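Local coordinates for glycosyl hydrolases family 2, sugar binding domain protein (Bacteroides uniformis str. 3978 T3 ii, PDB 6D1P) that probably hydrolyses O-glycosidic bonds as a beta-glucuronidase of glycoside hydrolase family 2 from a human gut bacterium, at residues D225-G230 against T261-Y266. Residues are numbered along the deposited sequence; the frame is centred on the assembly and turned at random.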
ATOM      1  N   ASP A 225      15.353   7.835 -45.540  1.00 47.31           N
ATOM      2  CA  ASP A 225      14.033   8.441 -45.656  1.00 47.19           C
ATOM      3  C   ASP A 225      13.817   9.396 -44.495  1.00 48.14           C
ATOM      4  O   ASP A 225      14.021   9.024 -43.334  1.00 43.90           O
ATOM      5  CB  ASP A 225      12.936   7.377 -45.670  1.00 50.94           C
ATOM      6  CG  ASP A 225      13.159   6.332 -46.744  1.00 54.06           C
ATOM      7  OD1 ASP A 225      13.527   6.720 -47.875  1.00 57.91           O
ATOM      8  OD2 ASP A 225      12.983   5.126 -46.455  1.00 56.48           O
ATOM      9  N   ILE A 226      13.386  10.615 -44.809  1.00 52.00           N
ATOM     10  CA  ILE A 226      13.283  11.695 -43.838  1.00 49.33           C
ATOM     11  C   ILE A 226      11.904  12.324 -43.939  1.00 52.40           C
ATOM     12  O   ILE A 226      11.475  12.711 -45.031  1.00 53.31           O
ATOM     13  CB  ILE A 226      14.368  12.762 -44.065  1.00 53.78           C
ATOM     14  CG1 ILE A 226      15.745  12.177 -43.759  1.00 53.16           C
ATOM     15  CG2 ILE A 226      14.090  13.998 -43.212  1.00 57.23           C
ATOM     16  CD1 ILE A 226      16.816  13.209 -43.655  1.00 47.78           C
ATOM     17  N   ALA A 227      11.231  12.461 -42.799  1.00 48.63           N
ATOM     18  CA  ALA A 227       9.903  13.049 -42.727  1.00 50.37           C
ATOM     19  C   ALA A 227       9.922  14.282 -41.833  1.00 47.81           C
ATOM     20  O   ALA A 227      10.580  14.290 -40.788  1.00 50.47           O
ATOM     21  CB  ALA A 227       8.894  12.040 -42.197  1.00 48.48           C
ATOM     22  N   PHE A 228       9.180  15.313 -42.234  1.00 50.43           N
ATOM     23  CA  PHE A 228       9.166  16.598 -41.543  1.00 54.16           C
ATOM     24  C   PHE A 228       7.788  16.897 -40.964  1.00 53.52           C
ATOM     25  O   PHE A 228       6.763  16.660 -41.612  1.00 54.98           O
ATOM     26  CB  PHE A 228       9.570  17.749 -42.486  1.00 57.06           C
ATOM     27  CG  PHE A 228      11.029  17.765 -42.840  1.00 56.02           C
ATOM     28  CD1 PHE A 228      11.486  17.130 -43.988  1.00 53.77           C
ATOM     29  CD2 PHE A 228      11.946  18.418 -42.025  1.00 53.81           C
ATOM     30  CE1 PHE A 228      12.831  17.142 -44.315  1.00 54.87           C
ATOM     31  CE2 PHE A 228      13.296  18.438 -42.345  1.00 51.52           C
ATOM     32  CZ  PHE A 228      13.737  17.799 -43.498  1.00 55.41           C
ATOM     33  N   GLY A 229       7.778  17.434 -39.738  1.00 54.58           N
ATOM     34  CA  GLY A 229       6.583  17.988 -39.143  1.00 56.45           C
ATOM     35  C   GLY A 229       6.540  19.494 -39.319  1.00 54.86           C
ATOM     36  O   GLY A 229       7.562  20.152 -39.493  1.00 56.39           O
ATOM     37  N   GLY A 230       5.349  20.046 -39.237  1.00 57.03           N
ATOM     38  CA  GLY A 230       5.141  21.352 -39.808  1.00 56.62           C
ATOM     39  C   GLY A 230       4.870  21.172 -41.287  1.00 63.37           C
ATOM     40  O   GLY A 230       4.685  20.048 -41.777  1.00 68.45           O
ATOM     41  N   THR A 261      11.235  19.008 -48.375  1.00 60.56           N
ATOM     42  CA  THR A 261       9.913  18.525 -48.754  1.00 62.23           C
ATOM     43  C   THR A 261       9.432  17.520 -47.713  1.00 63.10           C
ATOM     44  O   THR A 261      10.246  16.863 -47.053  1.00 58.85           O
ATOM     45  CB  THR A 261       9.914  17.896 -50.154  1.00 56.94           C
ATOM     46  OG1 THR A 261       8.569  17.578 -50.530  1.00 70.79           O
ATOM     47  CG2 THR A 261      10.747  16.638 -50.178  1.00 56.59           C
ATOM     48  N   GLU A 262       8.100  17.397 -47.581  1.00 62.74           N
ATOM     49  CA  GLU A 262       7.518  16.749 -46.401  1.00 62.61           C
ATOM     50  C   GLU A 262       8.091  15.357 -46.180  1.00 59.77           C
ATOM     51  O   GLU A 262       8.468  14.999 -45.058  1.00 54.00           O
ATOM     52  CB  GLU A 262       5.992  16.673 -46.499  1.00 59.15           C
ATOM     53  CG  GLU A 262       5.392  16.129 -45.195  1.00 66.82           C
ATOM     54  CD  GLU A 262       3.897  15.887 -45.245  1.00 73.54           C
ATOM     55  OE1 GLU A 262       3.151  16.682 -44.632  1.00 76.70           O
ATOM     56  OE2 GLU A 262       3.470  14.896 -45.880  1.00 75.19           O
ATOM     57  N   ILE A 263       8.165  14.556 -47.233  1.00 61.80           N
ATOM     58  CA  ILE A 263       8.897  13.302 -47.181  1.00 58.09           C
ATOM     59  C   ILE A 263       9.923  13.318 -48.301  1.00 61.43           C
ATOM     60  O   ILE A 263       9.647  13.780 -49.415  1.00 61.74           O
ATOM     61  CB  ILE A 263       7.963  12.073 -47.263  1.00 59.53           C
ATOM     62  CG1 ILE A 263       8.747  10.777 -47.003  1.00 61.21           C
ATOM     63  CG2 ILE A 263       7.224  12.034 -48.588  1.00 64.85           C
ATOM     64  CD1 ILE A 263       9.119  10.532 -45.538  1.00 58.59           C
ATOM     65  N   SER A 264      11.129  12.854 -47.981  1.00 64.46           N
ATOM     66  CA  SER A 264      12.256  12.847 -48.895  1.00 59.49           C
ATOM     67  C   SER A 264      12.916  11.478 -48.847  1.00 63.74           C
ATOM     68  O   SER A 264      12.692  10.691 -47.922  1.00 65.95           O
ATOM     69  CB  SER A 264      13.275  13.926 -48.522  1.00 63.62           C
ATOM     70  OG  SER A 264      12.636  15.101 -48.054  1.00 65.59           O
ATOM     71  N   SER A 265      13.740  11.198 -49.851  1.00 61.18           N
ATOM     72  CA  SER A 265      14.453   9.933 -49.900  1.00 57.46           C
ATOM     73  C   SER A 265      15.759  10.148 -50.640  1.00 61.96           C
ATOM     74  O   SER A 265      15.819  10.922 -51.600  1.00 62.09           O
ATOM     75  CB  SER A 265      13.621   8.843 -50.574  1.00 57.98           C
ATOM     76  OG  SER A 265      12.373   8.696 -49.922  1.00 60.82           O
ATOM     77  N   TYR A 266      16.803   9.474 -50.170  1.00 55.03           N
ATOM     78  CA  TYR A 266      18.146   9.648 -50.691  1.00 52.44           C
ATOM     79  C   TYR A 266      18.849   8.310 -50.591  1.00 54.61           C
ATOM     80  O   TYR A 266      18.656   7.586 -49.611  1.00 50.89           O
ATOM     81  CB  TYR A 266      18.916  10.722 -49.915  1.00 58.90           C
ATOM     82  CG  TYR A 266      18.114  11.993 -49.743  1.00 63.86           C
ATOM     83  CD1 TYR A 266      17.288  12.172 -48.635  1.00 60.88           C
ATOM     84  CD2 TYR A 266      18.151  12.996 -50.704  1.00 63.95           C
ATOM     85  CE1 TYR A 266      16.544  13.315 -48.481  1.00 62.33           C
ATOM     86  CE2 TYR A 266      17.407  14.147 -50.558  1.00 69.04           C
ATOM     87  CZ  TYR A 266      16.601  14.304 -49.444  1.00 66.84           C
ATOM     88  OH  TYR A 266      15.857  15.453 -49.291  1.00 66.30           O
TER
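Glu262 O and Ser264 OG lie at the edge of the Phe228 ring, near its plane. Thr261 O approaches CD1 of Phe228 obliquely, at 3.3 Å. The ring meets that of Phe204 with the planes at about 40°, and Phe241 edge-to-face. CG of Asp225 lies beside the backbone N, anti to the carbonyl carbon. Ser265 OG can donate to Asp225 OD1 at 3.1 Å, though that one proton has a second acceptor nearby. Between these groups runs an antiparallel ladder. Ile226 and Ser264 form the hydrogen-bonded pair. Ile226 N to Ser264 O is 3.2 Å and nearly straight at the hydrogen (166°), but the donor sits above the carbonyl plane. Ser264 N returns to Ile226 O at 3.0 Å, in plane. Phe228 N adds a third backbone hydrogen bond, to Glu262 O, 2.9 Å. Ile263 holds CG1 anti to its backbone N; chi2 of 75° turns CD1 to Ala227 CB at 3.7 Å and Ile226 O at 3.2 Å. Ala227, Ile263, Asp225 and Ser265 share one sheet face. On the other, Ile226 packs on Phe241 and Leu243 of strand 240-246, joining the two sheets of a family 2 beta-sandwich domain. Strand 219-229 is the middle of its three-stranded sheet, between 203-213 and 263-271.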